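Local coordinates for gluconate kinase (PDB 3LL3), which binds ATP and D-xylulose and, as a member of the FGGY family of carbohydrate kinases, probably transfers a phosphate from ATP to a sugar substrate such as gluconate or xylulose, at residues Y5-D10 and G18-I23; I74-Q79 and T231-G236; G156-I161 and V170-M175; R164-L169 and F215-E220. All blocks are in the same frame, centred on the assembly; numbering follows the deposited sequence.

Contact 1: Y5-D10 and G18-I23; sequences YIIGMD and GVLYDI
L20 carries CG anti to the backbone N (chi1 179°), and its CD1 meets Y5 CB at 3.6 Å. The same methyl lies 3.7 Å from I7 CG1, so one branched tip fills the angle between two side chains of the neighbouring strand. Y5 instead has CG beside its own N (chi1 -61°); CD2 comes 3.7 Å from D22 CA, with Y21 O at the ring edge, near its plane. An alanine at Y5 would keep CB against L20 but remove the ring, which would probably open a gap beside D22. Strands 4-11 and 15-22 form the N-terminal hairpin of the mixed sheet in an actin-like ATPase domain, with strand 27-34 beyond 15-22 and 70-78 beyond 4-11. Its hydrogen-bonded pairs are I6 with Y21 and G8 with V19; Y21 N reaches I6 O at 2.7 Å. Glycine suits G8 because a CB there would crowd Y21 CE1. V19 CG1 lies over one face of the Y21 ring, toward its rim, and the ring's OH is bonded to T431 of helix 429-441. On the side of Y5 and L20, selenomethionine M9 sets SE 3.8 Å from G18 CA, a tight spot for any larger residue than glycine.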
# COMPACT_ATOMS: atom_id res chain seq x y z
N TYR A 5 -27.01 -5.19 -47.08
CA TYR A 5 -26.26 -4.82 -45.89
C TYR A 5 -26.73 -5.61 -44.67
O TYR A 5 -27.82 -6.17 -44.66
CB TYR A 5 -26.41 -3.34 -45.60
CG TYR A 5 -25.89 -2.45 -46.70
CD1 TYR A 5 -26.65 -2.20 -47.84
CD2 TYR A 5 -24.66 -1.85 -46.59
CE1 TYR A 5 -26.18 -1.38 -48.84
CE2 TYR A 5 -24.17 -1.03 -47.58
CZ TYR A 5 -24.93 -0.80 -48.71
OH TYR A 5 -24.44 0.03 -49.69
N ILE A 6 -25.88 -5.60 -43.65
CA ILE A 6 -26.20 -6.22 -42.37
C ILE A 6 -25.91 -5.23 -41.26
O ILE A 6 -24.86 -4.57 -41.27
CB ILE A 6 -25.35 -7.47 -42.14
CG1 ILE A 6 -25.73 -8.57 -43.14
CG2 ILE A 6 -25.49 -7.95 -40.69
CD1 ILE A 6 -24.74 -9.73 -43.15
N ILE A 7 -26.82 -5.09 -40.32
CA ILE A 7 -26.57 -4.24 -39.17
C ILE A 7 -26.26 -5.10 -37.95
O ILE A 7 -26.97 -6.07 -37.66
CB ILE A 7 -27.75 -3.32 -38.86
CG1 ILE A 7 -27.99 -2.36 -40.03
CG2 ILE A 7 -27.51 -2.54 -37.60
CD1 ILE A 7 -29.24 -1.52 -39.84
N GLY A 8 -25.18 -4.77 -37.26
CA GLY A 8 -24.86 -5.41 -36.00
C GLY A 8 -25.11 -4.42 -34.89
O GLY A 8 -24.65 -3.28 -34.96
N MSE A 9 -25.86 -4.84 -33.88
CA MSE A 9 -26.24 -3.98 -32.78
C MSE A 9 -25.55 -4.45 -31.52
O MSE A 9 -25.40 -5.64 -31.32
CB MSE A 9 -27.75 -4.05 -32.55
CG MSE A 9 -28.58 -3.66 -33.78
SE MSE A 9 -28.47 -1.74 -34.09
CE MSE A 9 -29.48 -1.08 -32.54
N ASP A 10 -25.16 -3.51 -30.67
CA ASP A 10 -24.50 -3.82 -29.43
C ASP A 10 -25.22 -3.09 -28.30
O ASP A 10 -25.03 -1.89 -28.11
CB ASP A 10 -23.06 -3.36 -29.51
CG ASP A 10 -22.28 -3.64 -28.24
OD1 ASP A 10 -22.30 -4.80 -27.77
OD2 ASP A 10 -21.62 -2.70 -27.74
N GLY A 18 -24.78 0.80 -33.15
CA GLY A 18 -25.09 0.03 -34.34
C GLY A 18 -24.01 0.24 -35.38
O GLY A 18 -23.49 1.35 -35.53
N VAL A 19 -23.66 -0.83 -36.08
CA VAL A 19 -22.71 -0.74 -37.17
C VAL A 19 -23.36 -1.33 -38.42
O VAL A 19 -23.95 -2.40 -38.39
CB VAL A 19 -21.38 -1.46 -36.86
CG1 VAL A 19 -20.40 -1.33 -38.04
CG2 VAL A 19 -20.76 -0.91 -35.58
N LEU A 20 -23.29 -0.57 -39.51
CA LEU A 20 -23.80 -1.02 -40.80
C LEU A 20 -22.64 -1.64 -41.59
O LEU A 20 -21.60 -1.01 -41.76
CB LEU A 20 -24.38 0.17 -41.57
CG LEU A 20 -24.97 -0.05 -42.97
CD1 LEU A 20 -26.14 -1.00 -42.93
CD2 LEU A 20 -25.38 1.28 -43.60
N TYR A 21 -22.82 -2.89 -42.02
CA TYR A 21 -21.78 -3.58 -42.77
C TYR A 21 -22.29 -3.88 -44.17
O TYR A 21 -23.47 -4.21 -44.35
CB TYR A 21 -21.41 -4.92 -42.10
CG TYR A 21 -20.84 -4.81 -40.71
CD1 TYR A 21 -21.67 -4.91 -39.59
CD2 TYR A 21 -19.47 -4.65 -40.50
CE1 TYR A 21 -21.16 -4.82 -38.32
CE2 TYR A 21 -18.95 -4.56 -39.22
CZ TYR A 21 -19.80 -4.65 -38.13
OH TYR A 21 -19.30 -4.57 -36.85
N ASP A 22 -21.42 -3.76 -45.17
CA ASP A 22 -21.77 -4.18 -46.52
C ASP A 22 -21.62 -5.70 -46.63
O ASP A 22 -21.20 -6.36 -45.68
CB ASP A 22 -20.98 -3.43 -47.60
CG ASP A 22 -19.50 -3.79 -47.63
OD1 ASP A 22 -19.14 -4.93 -47.26
OD2 ASP A 22 -18.70 -2.93 -48.06
N ILE A 23 -21.97 -6.24 -47.79
CA ILE A 23 -22.05 -7.68 -47.98
C ILE A 23 -20.66 -8.33 -48.09
O ILE A 23 -20.55 -9.55 -48.27
CB ILE A 23 -22.94 -8.05 -49.21
CG1 ILE A 23 -23.66 -9.38 -48.98
CG2 ILE A 23 -22.12 -8.04 -50.49
CD1 ILE A 23 -24.54 -9.38 -47.77

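Contact 2: I74-Q79 and T231-G236. With XUL (D-xylulose), chain E.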
# COMPACT_ATOMS: atom_id res chain seq x y z
N ILE A 74 -30.58 -7.93 -39.21
CA ILE A 74 -30.13 -7.16 -38.06
C ILE A 74 -29.81 -8.17 -36.95
O ILE A 74 -30.67 -8.94 -36.53
CB ILE A 74 -31.21 -6.19 -37.58
CG1 ILE A 74 -31.61 -5.25 -38.71
CG2 ILE A 74 -30.73 -5.39 -36.38
CD1 ILE A 74 -32.84 -4.43 -38.37
N SER A 75 -28.55 -8.16 -36.50
CA SER A 75 -28.10 -9.11 -35.49
C SER A 75 -27.71 -8.38 -34.20
O SER A 75 -27.43 -7.17 -34.20
CB SER A 75 -26.92 -9.92 -36.04
OG SER A 75 -26.60 -11.00 -35.18
N TRP A 76 -27.65 -9.14 -33.10
CA TRP A 76 -27.63 -8.53 -31.77
C TRP A 76 -26.52 -9.04 -30.88
O TRP A 76 -26.30 -10.25 -30.78
CB TRP A 76 -29.00 -8.71 -31.09
CG TRP A 76 -30.11 -8.17 -31.91
CD1 TRP A 76 -30.80 -8.82 -32.89
CD2 TRP A 76 -30.64 -6.84 -31.85
NE1 TRP A 76 -31.74 -7.97 -33.45
CE2 TRP A 76 -31.66 -6.76 -32.82
CE3 TRP A 76 -30.36 -5.72 -31.07
CZ2 TRP A 76 -32.40 -5.59 -33.02
CZ3 TRP A 76 -31.09 -4.56 -31.27
CH2 TRP A 76 -32.09 -4.51 -32.25
N SER A 77 -25.80 -8.10 -30.27
CA SER A 77 -24.88 -8.37 -29.17
C SER A 77 -25.45 -7.58 -27.99
O SER A 77 -25.96 -6.47 -28.16
CB SER A 77 -23.48 -7.89 -29.52
OG SER A 77 -22.62 -8.00 -28.40
N SER A 78 -25.41 -8.16 -26.79
CA SER A 78 -26.10 -7.54 -25.67
C SER A 78 -25.38 -7.73 -24.33
O SER A 78 -24.78 -8.78 -24.09
CB SER A 78 -27.53 -8.10 -25.57
OG SER A 78 -28.19 -7.63 -24.41
N GLN A 79 -25.46 -6.72 -23.47
CA GLN A 79 -25.07 -6.84 -22.08
C GLN A 79 -25.73 -8.09 -21.49
O GLN A 79 -26.76 -8.54 -21.98
CB GLN A 79 -25.56 -5.63 -21.29
CG GLN A 79 -27.07 -5.54 -21.24
CD GLN A 79 -27.58 -4.23 -20.66
OE1 GLN A 79 -27.78 -3.25 -21.38
NE2 GLN A 79 -27.83 -4.23 -19.37
N THR A 231 -36.27 -8.12 -44.41
CA THR A 231 -35.25 -7.96 -43.37
C THR A 231 -35.45 -8.96 -42.22
O THR A 231 -36.51 -9.00 -41.60
CB THR A 231 -35.32 -6.57 -42.75
OG1 THR A 231 -35.18 -5.58 -43.76
CG2 THR A 231 -34.23 -6.39 -41.68
N LYS A 232 -34.41 -9.74 -41.91
CA LYS A 232 -34.45 -10.72 -40.84
C LYS A 232 -33.85 -10.24 -39.52
O LYS A 232 -32.89 -9.47 -39.51
CB LYS A 232 -33.75 -12.01 -41.26
CG LYS A 232 -34.58 -12.88 -42.17
CD LYS A 232 -34.00 -12.90 -43.55
CE LYS A 232 -33.11 -14.12 -43.75
NZ LYS A 232 -33.82 -15.19 -44.52
N ILE A 233 -34.43 -10.70 -38.41
CA ILE A 233 -33.81 -10.55 -37.12
C ILE A 233 -33.01 -11.82 -36.85
O ILE A 233 -33.55 -12.93 -36.94
CB ILE A 233 -34.83 -10.38 -35.99
CG1 ILE A 233 -35.65 -9.11 -36.21
CG2 ILE A 233 -34.12 -10.31 -34.64
CD1 ILE A 233 -34.82 -7.85 -36.04
N ILE A 234 -31.73 -11.66 -36.54
CA ILE A 234 -30.90 -12.78 -36.10
C ILE A 234 -30.86 -12.73 -34.58
O ILE A 234 -30.56 -11.68 -33.98
CB ILE A 234 -29.48 -12.68 -36.69
CG1 ILE A 234 -29.55 -12.35 -38.19
CG2 ILE A 234 -28.72 -13.98 -36.45
CD1 ILE A 234 -30.47 -13.27 -38.99
N LEU A 235 -31.19 -13.84 -33.95
CA LEU A 235 -31.33 -13.87 -32.51
C LEU A 235 -30.12 -13.24 -31.79
O LEU A 235 -30.27 -12.44 -30.88
CB LEU A 235 -31.58 -15.29 -32.02
CG LEU A 235 -31.85 -15.39 -30.53
CD1 LEU A 235 -32.99 -14.43 -30.09
CD2 LEU A 235 -32.13 -16.85 -30.12
N GLY A 236 -28.91 -13.59 -32.22
CA GLY A 236 -27.72 -13.00 -31.62
C GLY A 236 -27.27 -13.67 -30.34
O GLY A 236 -27.68 -14.78 -30.05
C1 XUL E . -19.66 -11.04 -18.82
C2 XUL E . -20.10 -10.62 -17.41
C3 XUL E . -20.49 -9.14 -17.12
C4 XUL E . -20.71 -8.25 -18.36
C5 XUL E . -22.01 -8.58 -19.13
O1 XUL E . -18.31 -11.45 -18.79
O2 XUL E . -20.10 -11.44 -16.52
O3 XUL E . -19.46 -8.53 -16.38
O4 XUL E . -20.77 -6.92 -17.91
O5 XUL E . -22.45 -7.47 -19.88
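Two backbone hydrogen bonds join I74 to the neighbouring parallel strand: I74 N gives to K232 O at 2.8 Å, and I74 O accepts from I234 N at 2.9 Å. A weaker CA-H...O contact follows where G236 CA comes 3.2 Å from W76 O. Glycine fits that place twice over, since a CB would strike W76 O and a phi of 84° is costly for other residues.

Side-chain packing joins I74, W76 and I233. T231 CG2 touches the I74 CD1 methyl, and I233 CG2 lies 3.5 Å from W76 NE1. W76 holds CG beside its backbone N (chi1 -56°). The polar I234 O lies in the indole plane at the ring edge, 3.1 Å from W76 CD1. I74 CG2 rests over one face of the same ring, toward its rim. An alanine at W76 would keep CB but remove the indole, and I233 CG2 and I74 CG2 would probably lose their cover, with a gap left beside I161 of helix 157-166.

Among polar side chains, S75 OG passes I234 CB at 3.7 Å; serine is small, and its buried hydroxyl is satisfied by A434 O of helix 429-441. S78 OG donates to Q79 O, on a lone pair in the carbonyl plane. Next to it, Q79 CA stands 3.5 Å from O5 of the bound D-xylulose.

This parallel pair, with helices 157-166 and 429-441 packed on it and pocket residue Q79 just past strand 70-78, belongs to the central sheet of the actin-like ATPase fold of FGGY kinases.

Contact 3: G156-I161 and V170-M175; sequences GIKEYI and VTDTTM
E159 reaches across to strand 170-172 from the first turn of helix 157-166, its CB 4.2 Å from V170 O. CG, set beside the backbone N (chi1 -68°), comes to 3.5 Å from V170 O. The chain then bends at chi2, and CD packs 3.7 Å from T171 CB. At the tip, OE2 accepts from T171 OG1 at 2.8 Å, with the hydroxyl standing well above the carboxylate plane. A water also donates to OE2 and to V170 O, while M175 CG lies 3.6 Å from E159 OE2. OE1 turns back to accept weakly from N of the N-cap residue G156. Glutamate suits the place because its two oxygens serve separate donors.

Beside it, K158 NZ makes a salt bridge with D172 OD2 at 2.9 Å, the two side chains crossing at about a right angle. NZ also gives to that water and to L235 O; its charge probably eases the repulsion between E159 and D172. D172 in turn is the N-cap of helix 173-176, accepting weakly from T174 N and M175 N. Helix 157-166 packs on strand 70-78 through K158 and I157, strand 170-172 lies against 232-238 through V170 and D172, and I157 and I161 meet helix 49-65.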
# COMPACT_ATOMS: atom_id res chain seq x y z
N GLY A 156 -34.56 -10.70 -20.36
CA GLY A 156 -33.48 -9.73 -20.38
C GLY A 156 -33.75 -8.70 -21.45
O GLY A 156 -34.68 -8.85 -22.24
N ILE A 157 -32.93 -7.65 -21.48
CA ILE A 157 -33.12 -6.56 -22.44
C ILE A 157 -33.05 -7.02 -23.90
O ILE A 157 -33.75 -6.47 -24.76
CB ILE A 157 -32.09 -5.43 -22.21
CG1 ILE A 157 -32.41 -4.25 -23.12
CG2 ILE A 157 -30.67 -5.95 -22.49
CD1 ILE A 157 -33.66 -3.49 -22.71
N LYS A 158 -32.20 -7.99 -24.22
CA LYS A 158 -32.19 -8.44 -25.61
C LYS A 158 -33.54 -9.07 -25.98
O LYS A 158 -34.08 -8.78 -27.05
CB LYS A 158 -31.01 -9.35 -25.95
CG LYS A 158 -31.07 -9.88 -27.41
CD LYS A 158 -29.71 -10.42 -27.92
CE LYS A 158 -29.38 -11.81 -27.35
NZ LYS A 158 -30.16 -12.89 -28.06
N GLU A 159 -34.08 -9.92 -25.11
CA GLU A 159 -35.40 -10.53 -25.31
C GLU A 159 -36.49 -9.46 -25.45
O GLU A 159 -37.35 -9.54 -26.31
CB GLU A 159 -35.76 -11.47 -24.16
CG GLU A 159 -34.90 -12.72 -24.07
CD GLU A 159 -33.50 -12.39 -23.62
OE1 GLU A 159 -33.38 -11.70 -22.58
OE2 GLU A 159 -32.53 -12.78 -24.33
N TYR A 160 -36.43 -8.46 -24.58
CA TYR A 160 -37.37 -7.37 -24.61
C TYR A 160 -37.41 -6.70 -25.97
O TYR A 160 -38.49 -6.56 -26.57
CB TYR A 160 -37.03 -6.31 -23.55
CG TYR A 160 -38.00 -5.14 -23.62
CD1 TYR A 160 -39.32 -5.28 -23.23
CD2 TYR A 160 -37.58 -3.90 -24.09
CE1 TYR A 160 -40.20 -4.22 -23.31
CE2 TYR A 160 -38.46 -2.83 -24.17
CZ TYR A 160 -39.77 -2.99 -23.78
OH TYR A 160 -40.65 -1.93 -23.85
N ILE A 161 -36.23 -6.28 -26.45
CA ILE A 161 -36.11 -5.63 -27.75
C ILE A 161 -36.68 -6.50 -28.84
O ILE A 161 -37.54 -6.06 -29.62
CB ILE A 161 -34.64 -5.26 -28.08
CG1 ILE A 161 -34.12 -4.22 -27.09
CG2 ILE A 161 -34.53 -4.74 -29.50
CD1 ILE A 161 -32.59 -4.12 -27.02
N VAL A 170 -37.82 -15.01 -27.24
CA VAL A 170 -36.80 -16.03 -27.41
C VAL A 170 -35.46 -15.52 -26.89
O VAL A 170 -35.11 -14.36 -27.10
CB VAL A 170 -36.64 -16.38 -28.89
CG1 VAL A 170 -35.60 -17.47 -29.06
CG2 VAL A 170 -37.99 -16.82 -29.48
N THR A 171 -34.72 -16.39 -26.21
CA THR A 171 -33.34 -16.06 -25.81
C THR A 171 -32.37 -17.06 -26.46
O THR A 171 -32.77 -18.16 -26.84
CB THR A 171 -33.18 -16.04 -24.27
OG1 THR A 171 -31.92 -15.47 -23.92
CG2 THR A 171 -33.28 -17.45 -23.67
N ASP A 172 -31.10 -16.69 -26.61
CA ASP A 172 -30.15 -17.64 -27.15
C ASP A 172 -29.44 -18.31 -25.99
O ASP A 172 -29.46 -17.81 -24.87
CB ASP A 172 -29.11 -16.97 -28.06
CG ASP A 172 -28.15 -16.08 -27.27
OD1 ASP A 172 -26.99 -16.48 -27.07
OD2 ASP A 172 -28.58 -14.99 -26.85
N THR A 173 -28.82 -19.45 -26.27
CA THR A 173 -28.08 -20.20 -25.28
C THR A 173 -27.08 -19.34 -24.48
O THR A 173 -26.98 -19.49 -23.28
CB THR A 173 -27.32 -21.36 -25.94
OG1 THR A 173 -28.23 -22.17 -26.70
CG2 THR A 173 -26.63 -22.20 -24.90
N THR A 174 -26.31 -18.47 -25.15
CA THR A 174 -25.25 -17.73 -24.44
C THR A 174 -25.85 -16.72 -23.47
O THR A 174 -25.23 -16.36 -22.46
CB THR A 174 -24.29 -16.95 -25.40
OG1 THR A 174 -24.93 -15.75 -25.84
CG2 THR A 174 -23.90 -17.79 -26.60
N MSE A 175 -27.06 -16.27 -23.76
CA MSE A 175 -27.73 -15.31 -22.88
C MSE A 175 -28.42 -16.04 -21.71
O MSE A 175 -28.43 -15.55 -20.59
CB MSE A 175 -28.72 -14.46 -23.67
CG MSE A 175 -29.29 -13.30 -22.89
SE MSE A 175 -27.98 -11.95 -22.35
CE MSE A 175 -27.41 -11.36 -24.15
O HOH W 1 -32.70 -12.75 -27.15
O HOH W 2 -37.61 -11.95 -27.64

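Contact 4: R164-L169 and F215-E220; sequences RLTGKL and FPIKTE
The C-terminal turn of helix 157-166 is closed off by the cis-proline loop that leads into helix 219-225, and L165 and K218 carry the join. L165 O accepts from K218 N at 2.9 Å, the donor lying nearly along the C=O axis with an N-H...O angle of 168°. I217 CA comes to 3.5 Å from the same oxygen, a second, weaker CA-H...O contact to that carbonyl. The K218 side chain then runs back over the helix end, CG near L165 O and CE 3.3 Å from R164 O. A lysine suits this surface place: its aliphatic length covers carbonyls, and its charge would probably be favoured at the negative end of the helix.

T166 turns its apolar atoms to the loop, CB meeting P216 O at 3.5 Å. Its OG1 serves the helix instead, bonding to I162 O and accepting from K168 N at 3.0 Å in an ST turn. K168 extends its chain until the bend at chi4, and NZ donates to F215 O at 3.0 Å, tilted 30° from the carbonyl plane. The peptide between F215 and P216 is cis, and P216 CB lies over one face of the F215 ring. L165 and I217 both pack on I233 of strand 232-238. G167 leaves the helix with a positive phi, easy for glycine and a common helix C-terminus; here the loop before helix 219-225 also takes up L165 O.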
# COMPACT_ATOMS: atom_id res chain seq x y z
N ARG A 164 -40.45 -6.65 -28.72
CA ARG A 164 -41.12 -5.47 -29.23
C ARG A 164 -41.16 -5.54 -30.75
O ARG A 164 -42.17 -5.19 -31.35
CB ARG A 164 -40.43 -4.20 -28.75
CG ARG A 164 -40.63 -3.90 -27.26
CD ARG A 164 -42.03 -3.37 -26.95
NE ARG A 164 -42.35 -2.16 -27.70
CZ ARG A 164 -41.99 -0.93 -27.35
NH1 ARG A 164 -41.32 -0.72 -26.23
NH2 ARG A 164 -42.31 0.10 -28.12
N LEU A 165 -40.08 -6.02 -31.37
CA LEU A 165 -40.00 -6.04 -32.83
C LEU A 165 -40.83 -7.13 -33.53
O LEU A 165 -41.33 -6.91 -34.64
CB LEU A 165 -38.54 -6.11 -33.30
CG LEU A 165 -37.70 -4.87 -33.04
CD1 LEU A 165 -36.21 -5.16 -33.34
CD2 LEU A 165 -38.18 -3.69 -33.86
N THR A 166 -40.95 -8.30 -32.90
CA THR A 166 -41.52 -9.47 -33.57
C THR A 166 -42.68 -10.11 -32.83
O THR A 166 -43.31 -11.02 -33.35
CB THR A 166 -40.48 -10.60 -33.73
OG1 THR A 166 -40.14 -11.11 -32.43
CG2 THR A 166 -39.22 -10.10 -34.45
N GLY A 167 -42.92 -9.68 -31.59
CA GLY A 167 -43.94 -10.32 -30.77
C GLY A 167 -43.53 -11.71 -30.29
O GLY A 167 -44.34 -12.44 -29.74
N LYS A 168 -42.26 -12.07 -30.49
CA LYS A 168 -41.75 -13.35 -30.01
C LYS A 168 -40.82 -13.18 -28.80
O LYS A 168 -40.10 -12.19 -28.69
CB LYS A 168 -41.08 -14.13 -31.14
CG LYS A 168 -42.06 -14.57 -32.24
CD LYS A 168 -41.40 -15.41 -33.32
CE LYS A 168 -42.45 -16.13 -34.17
NZ LYS A 168 -43.24 -15.20 -35.02
N LEU A 169 -40.87 -14.14 -27.88
CA LEU A 169 -40.02 -14.16 -26.71
C LEU A 169 -39.04 -15.31 -26.81
O LEU A 169 -39.39 -16.45 -26.48
CB LEU A 169 -40.84 -14.32 -25.43
CG LEU A 169 -41.28 -13.04 -24.71
CD1 LEU A 169 -41.97 -13.38 -23.38
CD2 LEU A 169 -40.09 -12.15 -24.46
N PHE A 215 -38.65 -14.24 -37.09
CA PHE A 215 -39.39 -13.68 -38.21
C PHE A 215 -40.89 -13.82 -37.94
O PHE A 215 -41.30 -14.79 -37.28
CB PHE A 215 -39.03 -14.46 -39.49
CG PHE A 215 -39.30 -13.72 -40.78
CD1 PHE A 215 -38.42 -12.75 -41.25
CD2 PHE A 215 -40.43 -14.01 -41.54
CE1 PHE A 215 -38.66 -12.08 -42.45
CE2 PHE A 215 -40.68 -13.34 -42.75
CZ PHE A 215 -39.80 -12.38 -43.20
N PRO A 216 -41.70 -12.87 -38.42
CA PRO A 216 -41.30 -11.64 -39.10
C PRO A 216 -41.26 -10.47 -38.15
O PRO A 216 -41.75 -10.57 -37.03
CB PRO A 216 -42.44 -11.41 -40.10
CG PRO A 216 -43.47 -12.51 -39.85
CD PRO A 216 -43.16 -13.07 -38.51
N ILE A 217 -40.70 -9.36 -38.61
CA ILE A 217 -40.78 -8.10 -37.90
C ILE A 217 -42.16 -7.50 -38.18
O ILE A 217 -42.70 -7.67 -39.28
CB ILE A 217 -39.70 -7.12 -38.40
CG1 ILE A 217 -38.30 -7.67 -38.08
CG2 ILE A 217 -39.89 -5.74 -37.80
CD1 ILE A 217 -37.16 -6.82 -38.62
N LYS A 218 -42.74 -6.84 -37.18
CA LYS A 218 -44.07 -6.25 -37.33
C LYS A 218 -44.05 -5.07 -38.30
O LYS A 218 -43.13 -4.25 -38.25
CB LYS A 218 -44.62 -5.83 -35.96
CG LYS A 218 -44.81 -7.00 -34.99
CD LYS A 218 -45.73 -6.64 -33.83
CE LYS A 218 -45.06 -5.71 -32.81
NZ LYS A 218 -46.01 -5.25 -31.74
N THR A 219 -45.05 -4.99 -39.18
CA THR A 219 -45.08 -3.98 -40.24
C THR A 219 -44.82 -2.59 -39.69
O THR A 219 -44.14 -1.79 -40.31
CB THR A 219 -46.43 -3.87 -41.00
OG1 THR A 219 -47.15 -5.11 -40.93
CG2 THR A 219 -46.18 -3.49 -42.44
N GLU A 220 -45.41 -2.31 -38.54
CA GLU A 220 -45.20 -1.04 -37.88
C GLU A 220 -43.73 -0.67 -37.86
O GLU A 220 -43.34 0.42 -38.28
CB GLU A 220 -45.72 -1.11 -36.45
CG GLU A 220 -45.34 0.07 -35.58
CD GLU A 220 -45.92 -0.06 -34.19
OE1 GLU A 220 -46.61 -1.08 -33.95
OE2 GLU A 220 -45.68 0.83 -33.35

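Overall arrangement
From the N terminus, contact 1 closes first, a short hairpin complete before contact 2 opens. Its strand 4-11 lies beside strand 70-78, where S77 N probably donates to M9 O, so contacts 1 and 2 extend one sheet. Contact 2 closes a loop of 151 residues by bringing strand 232-238 alongside strand 70-78. Contacts 3 and 4 nest within that loop and cross each other, since segment 164-169 falls between the two segments of contact 3. They share helix 157-166: contact 3 ties its N-terminal turn to strand 170-172, contact 4 its C-terminal turn to the loop before helix 219-225. L235 with K158 and I233 with I217 join this layer to the sheet.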